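Putative cytosine/guanine deaminase (PDB 2PAJ) catalyses the zinc-dependent hydrolytic deamination of 2-amino-4-hydroxypteridines such as isoxanthopterin, giving 2,4-dihydroxypteridines and ammonium. Local coordinates at residues N74-K85 / F115-L126; V304-G312 / A343-T353. All coordinates share one frame; numbering follows the deposited sequence.

Contact 1: residues N74-K85 / F115-L126. With ZN (zinc ion), chain B.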
loop_
_atom_site.group_PDB
_atom_site.type_symbol
_atom_site.label_atom_id
_atom_site.label_comp_id
_atom_site.label_asym_id
_atom_site.label_seq_id
_atom_site.Cartn_x
_atom_site.Cartn_y
_atom_site.Cartn_z
ATOM N N ASN A 74 0.855 -2.126 1.050
ATOM C CA ASN A 74 1.252 -0.768 0.714
ATOM C C ASN A 74 0.176 0.171 1.241
ATOM O O ASN A 74 -0.978 0.055 0.863
ATOM C CB ASN A 74 1.385 -0.628 -0.804
ATOM C CG ASN A 74 1.610 0.799 -1.241
ATOM O OD1 ASN A 74 2.677 1.363 -1.024
ATOM N ND2 ASN A 74 0.594 1.397 -1.858
ATOM N N THR A 75 0.560 1.098 2.113
ATOM C CA THR A 75 -0.393 2.021 2.707
ATOM C C THR A 75 -0.440 3.444 2.151
ATOM O O THR A 75 -1.100 4.302 2.730
ATOM C CB THR A 75 -0.197 2.109 4.225
ATOM O OG1 THR A 75 1.099 2.631 4.523
ATOM C CG2 THR A 75 -0.329 0.744 4.841
ATOM N N HIS A 76 0.248 3.699 1.040
ATOM C CA HIS A 76 0.232 5.019 0.412
ATOM C C HIS A 76 0.767 4.955 -1.018
ATOM O O HIS A 76 1.784 4.325 -1.272
ATOM C CB HIS A 76 1.032 6.022 1.236
ATOM C CG HIS A 76 0.939 7.423 0.718
ATOM N ND1 HIS A 76 -0.248 8.114 0.652
ATOM C CD2 HIS A 76 1.877 8.238 0.184
ATOM C CE1 HIS A 76 -0.040 9.292 0.094
ATOM N NE2 HIS A 76 1.242 9.392 -0.201
ATOM N N HIS A 77 0.075 5.621 -1.943
ATOM C CA HIS A 77 0.434 5.595 -3.360
ATOM C C HIS A 77 -0.285 6.694 -4.150
ATOM O O HIS A 77 -1.153 7.379 -3.626
ATOM C CB HIS A 77 0.020 4.242 -3.945
ATOM C CG HIS A 77 0.858 3.787 -5.101
ATOM N ND1 HIS A 77 1.440 4.658 -5.997
ATOM C CD2 HIS A 77 1.174 2.541 -5.530
ATOM C CE1 HIS A 77 2.075 3.969 -6.929
ATOM N NE2 HIS A 77 1.928 2.683 -6.669
ATOM N N HIS A 78 0.094 6.846 -5.415
ATOM C CA HIS A 78 -0.517 7.807 -6.337
ATOM C C HIS A 78 -0.399 7.176 -7.726
ATOM O O HIS A 78 0.313 7.684 -8.582
ATOM C CB HIS A 78 0.221 9.151 -6.323
ATOM C CG HIS A 78 0.251 9.817 -4.984
ATOM N ND1 HIS A 78 -0.886 10.076 -4.253
ATOM C CD2 HIS A 78 1.287 10.278 -4.244
ATOM C CE1 HIS A 78 -0.555 10.664 -3.118
ATOM N NE2 HIS A 78 0.758 10.798 -3.087
ATOM N N LEU A 79 -1.110 6.072 -7.936
ATOM C CA LEU A 79 -1.063 5.321 -9.191
ATOM C C LEU A 79 -1.136 6.053 -10.527
ATOM O O LEU A 79 -0.641 5.540 -11.527
ATOM C CB LEU A 79 -2.128 4.206 -9.201
ATOM C CG LEU A 79 -1.871 2.788 -8.652
ATOM C CD1 LEU A 79 -0.446 2.354 -8.951
ATOM C CD2 LEU A 79 -2.117 2.752 -7.169
ATOM N N PHE A 80 -1.745 7.231 -10.584
ATOM C CA PHE A 80 -1.821 7.900 -11.878
ATOM C C PHE A 80 -0.426 8.323 -12.305
ATOM O O PHE A 80 -0.110 8.351 -13.502
ATOM C CB PHE A 80 -2.789 9.090 -11.832
ATOM C CG PHE A 80 -2.229 10.338 -11.202
ATOM C CD1 PHE A 80 -1.593 11.302 -11.982
ATOM C CD2 PHE A 80 -2.408 10.585 -9.847
ATOM C CE1 PHE A 80 -1.156 12.493 -11.429
ATOM C CE2 PHE A 80 -1.974 11.773 -9.275
ATOM C CZ PHE A 80 -1.344 12.738 -10.071
ATOM N N GLN A 81 0.412 8.604 -11.307
ATOM C CA GLN A 81 1.790 9.021 -11.517
ATOM C C GLN A 81 2.655 7.959 -12.181
ATOM O O GLN A 81 3.781 8.232 -12.575
ATOM C CB GLN A 81 2.394 9.433 -10.178
ATOM C CG GLN A 81 2.079 10.855 -9.815
ATOM C CD GLN A 81 2.205 11.132 -8.344
ATOM O OE1 GLN A 81 3.179 10.739 -7.699
ATOM N NE2 GLN A 81 1.215 11.826 -7.796
ATOM N N SER A 82 2.124 6.750 -12.315
ATOM C CA SER A 82 2.866 5.670 -12.934
ATOM C C SER A 82 3.173 5.940 -14.398
ATOM O O SER A 82 3.902 5.187 -15.045
ATOM C CB SER A 82 2.097 4.362 -12.781
ATOM O OG SER A 82 2.065 3.978 -11.419
ATOM N N LEU A 83 2.605 7.019 -14.923
ATOM C CA LEU A 83 2.845 7.411 -16.307
ATOM C C LEU A 83 3.519 8.765 -16.297
ATOM O O LEU A 83 3.668 9.404 -17.330
ATOM C CB LEU A 83 1.543 7.492 -17.105
ATOM C CG LEU A 83 0.881 6.191 -17.578
ATOM C CD1 LEU A 83 -0.421 6.553 -18.256
ATOM C CD2 LEU A 83 1.780 5.415 -18.536
ATOM N N LEU A 84 3.927 9.184 -15.103
ATOM C CA LEU A 84 4.606 10.455 -14.884
ATOM C C LEU A 84 5.872 10.195 -14.070
ATOM O O LEU A 84 6.340 11.067 -13.335
ATOM C CB LEU A 84 3.693 11.414 -14.115
ATOM C CG LEU A 84 2.287 11.692 -14.662
ATOM C CD1 LEU A 84 1.498 12.487 -13.640
ATOM C CD2 LEU A 84 2.372 12.447 -15.984
ATOM N N LYS A 85 6.406 8.983 -14.210
ATOM C CA LYS A 85 7.611 8.546 -13.509
ATOM C C LYS A 85 8.718 9.599 -13.477
ATOM O O LYS A 85 9.168 10.023 -12.401
ATOM C CB LYS A 85 8.149 7.262 -14.149
ATOM C CG LYS A 85 7.242 6.040 -13.969
ATOM C CD LYS A 85 8.033 4.865 -13.415
ATOM C CE LYS A 85 7.137 3.788 -12.834
ATOM N NZ LYS A 85 6.608 2.861 -13.851
ATOM N N PHE A 115 -5.650 6.871 -17.592
ATOM C CA PHE A 115 -5.747 6.627 -16.158
ATOM C C PHE A 115 -5.676 5.130 -15.905
ATOM O O PHE A 115 -4.982 4.663 -15.005
ATOM C CB PHE A 115 -7.071 7.153 -15.608
ATOM C CG PHE A 115 -7.171 7.086 -14.107
ATOM C CD1 PHE A 115 -6.535 8.032 -13.313
ATOM C CD2 PHE A 115 -7.881 6.073 -13.488
ATOM C CE1 PHE A 115 -6.598 7.975 -11.940
ATOM C CE2 PHE A 115 -7.954 6.001 -12.106
ATOM C CZ PHE A 115 -7.311 6.956 -11.327
ATOM N N ARG A 116 -6.399 4.384 -16.725
ATOM C CA ARG A 116 -6.455 2.930 -16.617
ATOM C C ARG A 116 -5.090 2.255 -16.798
ATOM O O ARG A 116 -4.776 1.274 -16.121
ATOM C CB ARG A 116 -7.439 2.411 -17.663
ATOM C CG ARG A 116 -7.810 0.967 -17.517
ATOM C CD ARG A 116 -9.269 0.832 -17.844
ATOM N NE ARG A 116 -9.952 -0.014 -16.880
ATOM C CZ ARG A 116 -11.252 0.060 -16.625
ATOM N NH1 ARG A 116 -12.007 0.951 -17.269
ATOM N NH2 ARG A 116 -11.798 -0.758 -15.733
ATOM N N LEU A 117 -4.296 2.789 -17.723
ATOM C CA LEU A 117 -2.977 2.262 -18.012
ATOM C C LEU A 117 -2.018 2.501 -16.852
ATOM O O LEU A 117 -1.315 1.589 -16.427
ATOM C CB LEU A 117 -2.416 2.920 -19.268
ATOM C CG LEU A 117 -1.091 2.358 -19.780
ATOM C CD1 LEU A 117 -1.299 0.954 -20.361
ATOM C CD2 LEU A 117 -0.539 3.297 -20.833
ATOM N N ALA A 118 -1.994 3.730 -16.346
ATOM C CA ALA A 118 -1.123 4.087 -15.233
ATOM C C ALA A 118 -1.388 3.198 -14.024
ATOM O O ALA A 118 -0.460 2.733 -13.358
ATOM C CB ALA A 118 -1.335 5.545 -14.858
ATOM N N ALA A 119 -2.666 2.972 -13.747
ATOM C CA ALA A 119 -3.090 2.155 -12.625
ATOM C C ALA A 119 -2.641 0.733 -12.838
ATOM O O ALA A 119 -2.097 0.107 -11.928
ATOM C CB ALA A 119 -4.598 2.205 -12.487
ATOM N N ARG A 120 -2.864 0.216 -14.043
ATOM C CA ARG A 120 -2.467 -1.150 -14.337
ATOM C C ARG A 120 -0.962 -1.310 -14.130
ATOM O O ARG A 120 -0.521 -2.194 -13.403
ATOM C CB ARG A 120 -2.868 -1.535 -15.764
ATOM C CG ARG A 120 -2.714 -3.024 -16.059
ATOM C CD ARG A 120 -3.538 -3.422 -17.277
ATOM N NE ARG A 120 -3.275 -4.785 -17.749
ATOM C CZ ARG A 120 -3.491 -5.889 -17.037
ATOM N NH1 ARG A 120 -3.979 -5.801 -15.809
ATOM N NH2 ARG A 120 -3.216 -7.079 -17.553
ATOM N N ILE A 121 -0.182 -0.440 -14.762
ATOM C CA ILE A 121 1.269 -0.477 -14.633
ATOM C C ILE A 121 1.736 -0.535 -13.175
ATOM O O ILE A 121 2.375 -1.496 -12.759
ATOM C CB ILE A 121 1.915 0.751 -15.294
ATOM C CG1 ILE A 121 1.791 0.645 -16.818
ATOM C CG2 ILE A 121 3.366 0.840 -14.885
ATOM C CD1 ILE A 121 2.064 1.957 -17.578
ATOM N N GLY A 122 1.420 0.494 -12.400
ATOM C CA GLY A 122 1.847 0.525 -11.008
ATOM C C GLY A 122 1.350 -0.638 -10.177
ATOM O O GLY A 122 2.006 -1.070 -9.232
ATOM N N LEU A 123 0.169 -1.128 -10.525
ATOM C CA LEU A 123 -0.446 -2.239 -9.814
ATOM C C LEU A 123 0.337 -3.513 -10.152
ATOM O O LEU A 123 0.641 -4.318 -9.273
ATOM C CB LEU A 123 -1.906 -2.369 -10.259
ATOM C CG LEU A 123 -3.044 -2.489 -9.244
ATOM C CD1 LEU A 123 -2.890 -1.461 -8.133
ATOM C CD2 LEU A 123 -4.363 -2.311 -9.985
ATOM N N ILE A 124 0.671 -3.678 -11.429
ATOM C CA ILE A 124 1.420 -4.839 -11.877
ATOM C C ILE A 124 2.813 -4.894 -11.247
ATOM O O ILE A 124 3.245 -5.948 -10.779
ATOM C CB ILE A 124 1.622 -4.843 -13.411
ATOM C CG1 ILE A 124 0.282 -4.891 -14.151
ATOM C CG2 ILE A 124 2.450 -6.037 -13.797
ATOM C CD1 ILE A 124 -0.511 -6.152 -13.923
ATOM N N GLU A 125 3.530 -3.776 -11.243
ATOM C CA GLU A 125 4.864 -3.812 -10.685
ATOM C C GLU A 125 4.828 -3.986 -9.185
ATOM O O GLU A 125 5.797 -4.426 -8.570
ATOM C CB GLU A 125 5.691 -2.585 -11.105
ATOM C CG GLU A 125 5.067 -1.223 -10.952
ATOM C CD GLU A 125 5.988 -0.102 -11.480
ATOM O OE1 GLU A 125 7.155 -0.047 -11.031
ATOM O OE2 GLU A 125 5.557 0.733 -12.328
ATOM N N LEU A 126 3.677 -3.698 -8.603
ATOM C CA LEU A 126 3.502 -3.838 -7.164
ATOM C C LEU A 126 3.211 -5.296 -6.829
ATOM O O LEU A 126 3.641 -5.803 -5.800
ATOM C CB LEU A 126 2.348 -2.946 -6.713
ATOM C CG LEU A 126 2.355 -2.261 -5.356
ATOM C CD1 LEU A 126 3.746 -1.855 -4.943
ATOM C CD2 LEU A 126 1.457 -1.054 -5.460
HETATM ZN ZN ZN B . 2.109 11.027 -1.556
HETATM O O HOH W 1 3.447 0.857 -8.170
HETATM O O HOH W 2 4.120 2.483 -10.184
#
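Ala118 and Gly122, one turn apart on helix 115-126, offer the small surface on which the 3-10 segment 79-83 settles. The backbones come close here, with CA of Ser82 4.9 Å from CA of Ala118. The CD1 branch of Leu79 packs directly on the bare backbone of Gly122, 3.6 Å from its CA, with OG of Ser82 3.5 Å from the same CA. The same methyl group lies over one face of the His77 ring, toward its rim, while CD2 of Leu126 meets that ring at its edge, in plane, 3.6 Å from CD2 of His77. Leu83 closes the other end: its CG rests 3.6 Å from CB of Ala118, and its side chain crosses those of Leu117 and Ile121 at about a right angle, CD2 touching Leu117 CD2 and Ile121 CD1. Helix 464-483 packs on Leu117 and Ile121 as well.

Toward Lys85 and Glu125, both partly exposed, the contact turns polar and loose. The two side chains arrive from opposite directions, and Lys85 NZ reaches the syn lone pair of Glu125 OE2 at 2.8 Å in a salt bridge. Glu125 has CG between its backbone N and carbonyl carbon (chi1 49°) and is extended beyond, which carries the carboxylate across to the lysine. One water joins Ser82 OG to Glu125 OE2, weakly on the glutamate side; another lies in the plane of the His77 ring, 2.8 Å from His77 NE2, and donates to Gly122 O.

His76 and His78, on either side of His77 in the sequence, bind zinc through NE2, together with His248 and Asp336. They form the His-X-His motif after the first barrel strand of the amidohydrolase TIM barrel.

Contact 2: residues V304-G312 / A343-T353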
loop_
_atom_site.group_PDB
_atom_site.type_symbol
_atom_site.label_atom_id
_atom_site.label_comp_id
_atom_site.label_asym_id
_atom_site.label_seq_id
_atom_site.Cartn_x
_atom_site.Cartn_y
_atom_site.Cartn_z
ATOM N N VAL A 304 1.409 6.179 10.675
ATOM C CA VAL A 304 2.146 6.890 9.640
ATOM C C VAL A 304 2.410 5.929 8.490
ATOM O O VAL A 304 2.485 4.724 8.688
ATOM C CB VAL A 304 3.520 7.424 10.158
ATOM C CG1 VAL A 304 3.324 8.342 11.361
ATOM C CG2 VAL A 304 4.427 6.264 10.520
ATOM N N ALA A 305 2.512 6.475 7.287
ATOM C CA ALA A 305 2.805 5.702 6.088
ATOM C C ALA A 305 4.194 6.188 5.719
ATOM O O ALA A 305 4.363 7.263 5.132
ATOM C CB ALA A 305 1.818 6.023 4.975
ATOM N N HIS A 306 5.190 5.394 6.093
ATOM C CA HIS A 306 6.583 5.726 5.842
ATOM C C HIS A 306 6.983 5.478 4.394
ATOM O O HIS A 306 6.839 4.373 3.890
ATOM C CB HIS A 306 7.461 4.904 6.772
ATOM C CG HIS A 306 8.913 5.212 6.656
ATOM N ND1 HIS A 306 9.877 4.231 6.660
ATOM C CD2 HIS A 306 9.565 6.389 6.518
ATOM C CE1 HIS A 306 11.065 4.791 6.526
ATOM N NE2 HIS A 306 10.903 6.098 6.436
ATOM N N CYS A 307 7.490 6.514 3.734
ATOM C CA CYS A 307 7.922 6.414 2.337
ATOM C C CYS A 307 9.328 6.994 2.143
ATOM O O CYS A 307 9.474 8.137 1.716
ATOM C CB CYS A 307 6.930 7.151 1.415
ATOM S SG CYS A 307 5.202 6.589 1.523
ATOM N N PRO A 308 10.372 6.199 2.437
ATOM C CA PRO A 308 11.768 6.621 2.306
ATOM C C PRO A 308 12.249 7.099 0.924
ATOM O O PRO A 308 12.727 8.226 0.802
ATOM C CB PRO A 308 12.537 5.409 2.834
ATOM C CG PRO A 308 11.620 4.273 2.557
ATOM C CD PRO A 308 10.292 4.820 2.950
ATOM N N GLN A 309 12.136 6.263 -0.106
ATOM C CA GLN A 309 12.579 6.643 -1.453
ATOM C C GLN A 309 11.953 7.942 -1.954
ATOM O O GLN A 309 12.586 8.721 -2.659
ATOM C CB GLN A 309 12.272 5.534 -2.451
ATOM C CG GLN A 309 13.096 4.287 -2.253
ATOM C CD GLN A 309 12.691 3.178 -3.194
ATOM O OE1 GLN A 309 11.565 2.685 -3.136
ATOM N NE2 GLN A 309 13.604 2.774 -4.066
ATOM N N SER A 310 10.699 8.165 -1.591
ATOM C CA SER A 310 9.996 9.367 -1.999
ATOM C C SER A 310 10.411 10.531 -1.100
ATOM O O SER A 310 10.742 11.614 -1.580
ATOM C CB SER A 310 8.497 9.129 -1.899
ATOM O OG SER A 310 7.775 10.134 -2.602
ATOM N N ASN A 311 10.400 10.300 0.210
ATOM C CA ASN A 311 10.775 11.330 1.176
ATOM C C ASN A 311 12.196 11.843 0.979
ATOM O O ASN A 311 12.573 12.873 1.540
ATOM C CB ASN A 311 10.601 10.815 2.614
ATOM C CG ASN A 311 9.141 10.602 2.987
ATOM O OD1 ASN A 311 8.233 11.209 2.403
ATOM N ND2 ASN A 311 8.909 9.744 3.978
ATOM N N GLY A 312 12.987 11.128 0.188
ATOM C CA GLY A 312 14.343 11.572 -0.061
ATOM C C GLY A 312 14.309 12.793 -0.962
ATOM O O GLY A 312 15.026 13.773 -0.736
ATOM N N ALA A 343 11.129 3.993 -8.241
ATOM C CA ALA A 343 11.161 2.580 -7.881
ATOM C C ALA A 343 9.965 2.278 -6.986
ATOM O O ALA A 343 10.109 1.949 -5.808
ATOM C CB ALA A 343 12.462 2.262 -7.157
ATOM N N ALA A 344 8.777 2.387 -7.570
ATOM C CA ALA A 344 7.529 2.183 -6.850
ATOM C C ALA A 344 7.095 0.727 -6.650
ATOM O O ALA A 344 6.081 0.283 -7.194
ATOM C CB ALA A 344 6.421 2.975 -7.536
ATOM N N ASP A 345 7.878 -0.013 -5.874
ATOM C CA ASP A 345 7.563 -1.400 -5.555
ATOM C C ASP A 345 7.958 -1.593 -4.101
ATOM O O ASP A 345 8.874 -0.934 -3.607
ATOM C CB ASP A 345 8.297 -2.377 -6.494
ATOM C CG ASP A 345 9.811 -2.253 -6.431
ATOM O OD1 ASP A 345 10.441 -2.994 -5.644
ATOM O OD2 ASP A 345 10.372 -1.415 -7.175
ATOM N N MET A 346 7.239 -2.470 -3.412
ATOM C CA MET A 346 7.488 -2.692 -2.002
ATOM C C MET A 346 8.847 -3.270 -1.644
ATOM O O MET A 346 9.292 -3.139 -0.507
ATOM C CB MET A 346 6.363 -3.540 -1.393
ATOM C CG MET A 346 5.101 -2.745 -1.010
ATOM S SD MET A 346 5.376 -1.383 0.165
ATOM C CE MET A 346 5.664 -2.256 1.645
ATOM N N ILE A 347 9.526 -3.895 -2.593
ATOM C CA ILE A 347 10.837 -4.437 -2.280
ATOM C C ILE A 347 11.900 -3.333 -2.250
ATOM O O ILE A 347 12.692 -3.258 -1.310
ATOM C CB ILE A 347 11.188 -5.573 -3.256
ATOM C CG1 ILE A 347 10.560 -6.866 -2.729
ATOM C CG2 ILE A 347 12.686 -5.732 -3.396
ATOM C CD1 ILE A 347 10.399 -7.936 -3.753
ATOM N N SER A 348 11.895 -2.462 -3.255
ATOM C CA SER A 348 12.835 -1.355 -3.294
ATOM C C SER A 348 12.639 -0.506 -2.045
ATOM O O SER A 348 13.609 -0.043 -1.439
ATOM C CB SER A 348 12.585 -0.483 -4.521
ATOM O OG SER A 348 12.667 -1.242 -5.713
ATOM N N GLU A 349 11.373 -0.313 -1.673
ATOM C CA GLU A 349 10.996 0.487 -0.513
ATOM C C GLU A 349 11.442 -0.111 0.801
ATOM O O GLU A 349 11.985 0.575 1.664
ATOM C CB GLU A 349 9.477 0.698 -0.493
ATOM C CG GLU A 349 9.021 1.965 -1.201
ATOM C CD GLU A 349 9.464 3.225 -0.468
ATOM O OE1 GLU A 349 9.324 3.275 0.773
ATOM O OE2 GLU A 349 9.934 4.174 -1.119
ATOM N N VAL A 350 11.201 -1.400 0.949
ATOM C CA VAL A 350 11.577 -2.115 2.154
ATOM C C VAL A 350 13.107 -2.142 2.301
ATOM O O VAL A 350 13.647 -2.070 3.407
ATOM C CB VAL A 350 10.966 -3.533 2.098
ATOM C CG1 VAL A 350 11.798 -4.532 2.855
ATOM C CG2 VAL A 350 9.559 -3.478 2.660
ATOM N N HIS A 351 13.801 -2.211 1.172
ATOM C CA HIS A 351 15.253 -2.229 1.169
ATOM C C HIS A 351 15.810 -0.903 1.671
ATOM O O HIS A 351 16.764 -0.862 2.448
ATOM C CB HIS A 351 15.753 -2.479 -0.242
ATOM C CG HIS A 351 17.228 -2.697 -0.324
ATOM N ND1 HIS A 351 17.979 -2.297 -1.406
ATOM C CD2 HIS A 351 18.085 -3.316 0.520
ATOM C CE1 HIS A 351 19.234 -2.662 -1.229
ATOM N NE2 HIS A 351 19.326 -3.283 -0.069
ATOM N N MET A 352 15.209 0.180 1.202
ATOM C CA MET A 352 15.622 1.519 1.584
ATOM C C MET A 352 15.294 1.780 3.053
ATOM O O MET A 352 16.039 2.463 3.757
ATOM C CB MET A 352 14.914 2.547 0.693
ATOM C CG MET A 352 15.317 4.002 0.939
ATOM S SD MET A 352 16.992 4.423 0.436
ATOM C CE MET A 352 17.810 4.522 2.010
ATOM N N THR A 353 14.171 1.230 3.505
ATOM C CA THR A 353 13.727 1.387 4.881
ATOM C C THR A 353 14.737 0.750 5.823
ATOM O O THR A 353 15.164 1.360 6.803
ATOM C CB THR A 353 12.375 0.709 5.087
ATOM O OG1 THR A 353 11.481 1.121 4.056
ATOM C CG2 THR A 353 11.787 1.088 6.427
#
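Pro308 and Gln309, in the first turn of helix 308-312, meet Glu349, Met352 and Thr353 along one side of helix 346-353. The short axes approach to 9.6 Å at 74°, so the contact is confined to a few residues.

Its van der Waals packing centres on Pro308, whose CB lies 3.6 Å from CG of Met352 in an apolar contact; its CG also touches the hydroxyl of Thr353, 3.5 Å from OG1. Pro308 places its CD over the centre of the His306 ring, on one face. The CG2 methyl of Thr353 comes to the edge of that ring in its plane, 3.7 Å from ND1 of His306. The side chain of Met352 runs obliquely across that of Gln309, its CB and CG touching CG of Gln309.

The polar part runs through Glu349, bent at chi2 (-68°) so that its carboxylate turns toward the start of helix 308-312. Gln309 N donates a weak bond of 3.2 Å to Glu349 OE2.

Two internal sets of bonds shape the second helix. Asp345 is its N-cap: OD1 takes Ser348 N at 2.8 Å from above the carboxylate plane, and OD2 takes Ser348 OG. Farther along, Thr353 OG1 and Thr353 N reach Glu349 O from opposite faces of its plane.

Around this pair, strand 331-333 runs parallel to strand 303-306 and touches Met346 and Thr353. Trp72 of strand 67-73 packs against Met346, Ile347 and Val350, and helix 383-398 lies against Val350 and Thr353.

Overall arrangement
Contact 1 and contact 2 follow one another along the chain, with centres 15 Å apart, and approach the zinc site from different parts of the barrel. Contact 1 supplies the zinc ligands His76 and His78, and Gln81, probably a substrate-binding residue. Contact 2 lies beside the same site: Ser310 OG hydrogen-bonds both Ser340 and the zinc ligand Asp336, and the Ser310 side chain is about 6 Å from the metal. Direct packing joins the two contacts. CB of Ala305 lies 3.5 Å from OG1 of Thr75 and 3.8 Å from CB of His76, while CD1 of Leu126 comes within 3.9 Å of N of Met346.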